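Local coordinates for protein monooxygenase (Agrobacterium tumefaciens, PDB 2I7G) that is probably a flavin-dependent monooxygenase of the bacterial luciferase-like family, with its substrate not established, at residues M22-N33 against N327-L338. Numbering follows the deposited sequence. Where two conformers were deposited one is given.
Sequences MELGLYTFADVN and NDRFLLQMAIGL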
loop_
_atom_site.group_PDB
_atom_site.type_symbol
_atom_site.label_atom_id
_atom_site.label_comp_id
_atom_site.label_asym_id
_atom_site.label_seq_id
_atom_site.Cartn_x
_atom_site.Cartn_y
_atom_site.Cartn_z
HETATM N N MSE B 22 -20.036 -11.763 -19.005
HETATM C CA MSE B 22 -18.946 -12.513 -18.450
HETATM C C MSE B 22 -17.798 -11.517 -18.249
HETATM O O MSE B 22 -17.445 -10.789 -19.183
HETATM C CB MSE B 22 -18.529 -13.573 -19.474
HETATM C CG MSE B 22 -17.183 -14.214 -19.207
HETATM SE SE MSE B 22 -17.256 -15.284 -17.589
HETATM C CE MSE B 22 -18.155 -16.870 -18.281
ATOM N N GLU B 23 -17.226 -11.469 -17.056
ATOM C CA GLU B 23 -16.051 -10.660 -16.845
ATOM C C GLU B 23 -14.814 -11.533 -17.056
ATOM O O GLU B 23 -14.724 -12.628 -16.467
ATOM C CB GLU B 23 -15.996 -10.152 -15.399
ATOM C CG GLU B 23 -16.874 -8.944 -15.104
ATOM C CD GLU B 23 -16.659 -8.479 -13.656
ATOM O OE1 GLU B 23 -16.775 -9.342 -12.750
ATOM O OE2 GLU B 23 -16.379 -7.265 -13.438
ATOM N N LEU B 24 -13.854 -11.074 -17.854
ATOM C CA LEU B 24 -12.646 -11.892 -18.078
ATOM C C LEU B 24 -11.410 -11.177 -17.579
ATOM O O LEU B 24 -11.160 -10.031 -17.953
ATOM C CB LEU B 24 -12.440 -12.226 -19.558
ATOM C CG LEU B 24 -13.510 -12.958 -20.384
ATOM C CD1 LEU B 24 -13.909 -14.281 -19.786
ATOM C CD2 LEU B 24 -14.725 -12.075 -20.742
ATOM N N GLY B 25 -10.629 -11.873 -16.765
ATOM C CA GLY B 25 -9.482 -11.260 -16.161
ATOM C C GLY B 25 -8.279 -12.161 -16.004
ATOM O O GLY B 25 -8.270 -13.339 -16.442
ATOM N N LEU B 26 -7.290 -11.602 -15.323
ATOM C CA LEU B 26 -5.991 -12.256 -15.086
ATOM C C LEU B 26 -5.701 -12.176 -13.598
ATOM O O LEU B 26 -6.180 -11.248 -12.928
ATOM C CB LEU B 26 -4.846 -11.506 -15.773
ATOM C CG LEU B 26 -4.786 -11.658 -17.307
ATOM C CD1 LEU B 26 -3.997 -10.516 -17.983
ATOM C CD2 LEU B 26 -4.237 -13.038 -17.644
ATOM N N TYR B 27 -4.940 -13.140 -13.098
ATOM C CA TYR B 27 -4.316 -12.978 -11.755
ATOM C C TYR B 27 -2.920 -13.555 -11.737
ATOM O O TYR B 27 -2.612 -14.428 -12.556
ATOM C CB TYR B 27 -5.197 -13.492 -10.619
ATOM C CG TYR B 27 -5.368 -14.994 -10.510
ATOM C CD1 TYR B 27 -4.847 -15.692 -9.409
ATOM C CD2 TYR B 27 -6.059 -15.716 -11.492
ATOM C CE1 TYR B 27 -5.027 -17.067 -9.286
ATOM C CE2 TYR B 27 -6.221 -17.109 -11.389
ATOM C CZ TYR B 27 -5.688 -17.769 -10.286
ATOM O OH TYR B 27 -5.860 -19.131 -10.175
ATOM N N THR B 28 -2.074 -13.103 -10.809
ATOM C CA THR B 28 -0.711 -13.643 -10.712
ATOM C C THR B 28 -0.248 -13.469 -9.269
ATOM O O THR B 28 -0.813 -12.626 -8.520
ATOM C CB THR B 28 0.263 -12.984 -11.738
ATOM O OG1 THR B 28 1.598 -13.535 -11.631
ATOM C CG2 THR B 28 0.355 -11.473 -11.504
ATOM N N PHE B 29 0.797 -14.230 -8.931
ATOM C CA PHE B 29 1.471 -14.138 -7.658
ATOM C C PHE B 29 2.789 -13.376 -7.771
ATOM O O PHE B 29 3.442 -13.114 -6.728
ATOM C CB PHE B 29 1.739 -15.550 -7.086
ATOM C CG PHE B 29 0.485 -16.368 -6.846
ATOM C CD1 PHE B 29 -0.763 -15.753 -6.719
ATOM C CD2 PHE B 29 0.566 -17.759 -6.734
ATOM C CE1 PHE B 29 -1.925 -16.502 -6.461
ATOM C CE2 PHE B 29 -0.562 -18.525 -6.500
ATOM C CZ PHE B 29 -1.831 -17.911 -6.373
ATOM N N ALA B 30 3.165 -13.038 -9.022
ATOM C CA ALA B 30 4.377 -12.272 -9.305
ATOM C C ALA B 30 5.597 -13.043 -8.781
ATOM O O ALA B 30 6.367 -12.556 -7.942
ATOM C CB ALA B 30 4.284 -10.864 -8.677
ATOM N N ASP B 31 5.756 -14.252 -9.312
ATOM C CA ASP B 31 6.918 -15.135 -9.080
ATOM C C ASP B 31 8.207 -14.446 -9.515
ATOM O O ASP B 31 8.244 -13.742 -10.523
ATOM C CB ASP B 31 6.732 -16.424 -9.908
ATOM C CG ASP B 31 5.309 -17.032 -9.772
ATOM O OD1 ASP B 31 5.206 -18.268 -9.627
ATOM O OD2 ASP B 31 4.290 -16.297 -9.785
ATOM N N VAL B 32 9.261 -14.685 -8.747
ATOM C CA VAL B 32 10.610 -14.293 -9.096
ATOM C C VAL B 32 11.574 -15.494 -9.006
ATOM O O VAL B 32 11.275 -16.543 -8.397
ATOM C CB VAL B 32 11.132 -13.114 -8.204
ATOM C CG1 VAL B 32 10.222 -11.873 -8.403
ATOM C CG2 VAL B 32 11.182 -13.506 -6.713
ATOM N N ASN B 33 12.734 -15.316 -9.613
ATOM C CA ASN B 33 13.818 -16.257 -9.441
ATOM C C ASN B 33 14.303 -16.200 -7.992
ATOM O O ASN B 33 14.749 -15.146 -7.533
ATOM C CB ASN B 33 14.956 -15.944 -10.395
ATOM C CG ASN B 33 15.986 -17.065 -10.435
ATOM O OD1 ASN B 33 16.106 -17.845 -9.481
ATOM N ND2 ASN B 33 16.722 -17.158 -11.530
ATOM N N ASN B 327 -20.828 -19.262 -14.465
ATOM C CA ASN B 327 -20.036 -18.286 -13.746
ATOM C C ASN B 327 -20.131 -16.891 -14.354
ATOM O O ASN B 327 -20.186 -16.747 -15.583
ATOM C CB ASN B 327 -18.563 -18.736 -13.705
ATOM C CG ASN B 327 -17.976 -19.037 -15.118
ATOM O OD1 ASN B 327 -18.503 -19.862 -15.880
ATOM N ND2 ASN B 327 -16.877 -18.363 -15.462
ATOM N N ASP B 328 -20.082 -15.880 -13.485
ATOM C CA ASP B 328 -20.068 -14.437 -13.861
ATOM C C ASP B 328 -18.690 -13.896 -14.240
ATOM O O ASP B 328 -18.565 -12.858 -14.900
ATOM C CB ASP B 328 -20.549 -13.624 -12.670
ATOM C CG ASP B 328 -21.943 -14.024 -12.268
ATOM O OD1 ASP B 328 -22.890 -13.764 -13.043
ATOM O OD2 ASP B 328 -22.074 -14.661 -11.208
ATOM N N ARG B 329 -17.668 -14.594 -13.785
ATOM C CA ARG B 329 -16.327 -14.102 -13.917
ATOM C C ARG B 329 -15.380 -15.295 -14.171
ATOM O O ARG B 329 -15.629 -16.395 -13.676
ATOM C CB ARG B 329 -15.961 -13.293 -12.647
ATOM C CG ARG B 329 -14.489 -12.846 -12.599
ATOM C CD ARG B 329 -14.197 -12.035 -11.305
ATOM N NE ARG B 329 -14.793 -10.705 -11.329
ATOM C CZ ARG B 329 -14.560 -9.755 -10.394
ATOM N NH1 ARG B 329 -13.771 -9.994 -9.361
ATOM N NH2 ARG B 329 -15.102 -8.567 -10.525
ATOM N N PHE B 330 -14.337 -15.050 -14.961
ATOM C CA PHE B 330 -13.315 -16.046 -15.319
ATOM C C PHE B 330 -11.970 -15.382 -15.130
ATOM O O PHE B 330 -11.698 -14.365 -15.787
ATOM C CB PHE B 330 -13.489 -16.514 -16.782
ATOM C CG PHE B 330 -12.393 -17.400 -17.274
ATOM C CD1 PHE B 330 -12.455 -18.787 -17.047
ATOM C CD2 PHE B 330 -11.281 -16.867 -17.959
ATOM C CE1 PHE B 330 -11.432 -19.638 -17.468
ATOM C CE2 PHE B 330 -10.265 -17.728 -18.446
ATOM C CZ PHE B 330 -10.332 -19.112 -18.175
ATOM N N LEU B 331 -11.107 -15.938 -14.267
ATOM C CA LEU B 331 -9.790 -15.382 -14.006
ATOM C C LEU B 331 -8.691 -16.391 -14.365
ATOM O O LEU B 331 -8.709 -17.531 -13.900
ATOM C CB LEU B 331 -9.626 -15.000 -12.523
ATOM C CG LEU B 331 -10.441 -13.848 -11.944
ATOM C CD1 LEU B 331 -9.820 -13.515 -10.538
ATOM C CD2 LEU B 331 -10.446 -12.604 -12.890
ATOM N N LEU B 332 -7.735 -15.945 -15.172
ATOM C CA LEU B 332 -6.716 -16.848 -15.712
ATOM C C LEU B 332 -5.352 -16.477 -15.128
ATOM O O LEU B 332 -4.966 -15.287 -15.200
ATOM C CB LEU B 332 -6.714 -16.643 -17.238
ATOM C CG LEU B 332 -5.708 -17.502 -17.994
ATOM C CD1 LEU B 332 -5.957 -19.021 -17.786
ATOM C CD2 LEU B 332 -5.645 -17.099 -19.554
ATOM N N GLN B 333 -4.608 -17.462 -14.621
ATOM C CA GLN B 333 -3.236 -17.232 -14.131
ATOM C C GLN B 333 -2.266 -17.861 -15.139
ATOM O O GLN B 333 -2.196 -19.095 -15.256
ATOM C CB GLN B 333 -3.044 -17.811 -12.722
ATOM C CG GLN B 333 -1.600 -17.667 -12.226
ATOM C CD GLN B 333 -1.411 -18.112 -10.774
ATOM O OE1 GLN B 333 -2.135 -17.682 -9.869
ATOM N NE2 GLN B 333 -0.417 -18.887 -10.547
HETATM N N MSE B 334 -1.579 -17.003 -15.895
HETATM C CA MSE B 334 -0.576 -17.423 -16.895
HETATM C C MSE B 334 0.840 -17.172 -16.375
HETATM O O MSE B 334 1.753 -18.002 -16.542
HETATM C CB MSE B 334 -0.750 -16.620 -18.201
HETATM C CG MSE B 334 -2.144 -16.642 -18.794
HETATM SE SE MSE B 334 -2.245 -15.770 -20.570
HETATM C CE MSE B 334 -1.789 -13.975 -20.059
ATOM N N ALA B 335 1.036 -15.997 -15.770
ATOM C CA ALA B 335 2.399 -15.557 -15.385
ATOM C C ALA B 335 2.777 -16.354 -14.129
ATOM O O ALA B 335 2.416 -15.971 -12.989
ATOM C CB ALA B 335 2.417 -14.057 -15.125
ATOM N N ILE B 336 3.426 -17.495 -14.365
ATOM C CA ILE B 336 3.798 -18.469 -13.308
ATOM C C ILE B 336 5.289 -18.752 -13.427
ATOM O O ILE B 336 5.837 -18.715 -14.529
ATOM C CB ILE B 336 2.979 -19.774 -13.489
ATOM C CG1 ILE B 336 1.487 -19.489 -13.318
ATOM C CG2 ILE B 336 3.376 -20.870 -12.475
ATOM C CD1 ILE B 336 0.639 -20.619 -13.815
ATOM N N GLY B 337 5.957 -19.015 -12.298
ATOM C CA GLY B 337 7.379 -19.352 -12.304
ATOM C C GLY B 337 8.203 -18.343 -13.110
ATOM O O GLY B 337 8.066 -17.121 -12.948
ATOM N N LEU B 338 9.054 -18.849 -13.982
ATOM C CA LEU B 338 9.963 -18.000 -14.728
ATOM C C LEU B 338 9.508 -17.846 -16.183
ATOM O O LEU B 338 10.349 -17.697 -17.079
ATOM C CB LEU B 338 11.401 -18.555 -14.662
ATOM C CG LEU B 338 11.973 -18.897 -13.259
ATOM C CD1 LEU B 338 13.454 -19.289 -13.305
ATOM C CD2 LEU B 338 11.695 -17.744 -12.279
HETATM O O HOH W 1 -1.353 -14.170 -15.124
HETATM O O HOH W 2 1.646 -16.493 -10.454
HETATM O O HOH W 3 9.565 -14.405 -12.800
HETATM O O HOH W 4 4.756 -14.506 -12.305
#
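Glu23 and Arg329 start a parallel pairing between strands 23-28 and 329-333. The backbone bonds run from Glu23 N to Asp328 O through to Tyr27 N on Leu332 O (3.0 Å). Gly25 bonds through both its N, to Phe330 O, and its O, to Leu332 N, and Leu331 CD2 packs on its CA at 3.7 Å.

On the same face as Leu331, Arg329 turns its guanidinium edge to Glu23. NE (2.8 Å) and NH2 (2.9 Å) both grip OE1 of Glu23, from one face of the carboxylate. The two planes are 42° apart. Arg329 NH1 also pairs with Glu128.

The other face is apolar. Leu24 CD1 meets Phe330 CB, and Leu26 CD2 touches Met334 CE at 3.6 Å. Helix 341-363 packs against Leu26, Phe330 and Met334.

Tyr27 has CG between its backbone N and carbonyl carbon (chi1 71°). This brings one ring face over Gln333 CB, a CH-pi contact 3.7 Å from the centroid.

Beyond the Tyr27 N to Leu332 O bond the chains are joined partly through water. One water joins Tyr27 O to Met334 N, and another links Phe29 N, Asp31 OD2 and Ala335 O. Thr28 OG1 still binds Ala335 O directly, in the carbonyl plane, and accepts from Ala30 N in an ST turn. Gly337 N reaches Asp31 OD1 (2.9 Å) from above the carboxylate plane; Arg281 holds the same oxygen.

This is the first-to-last strand closure of a TIM barrel, with loops at the C-terminal strand ends, where TIM-barrel enzymes carry their active sites.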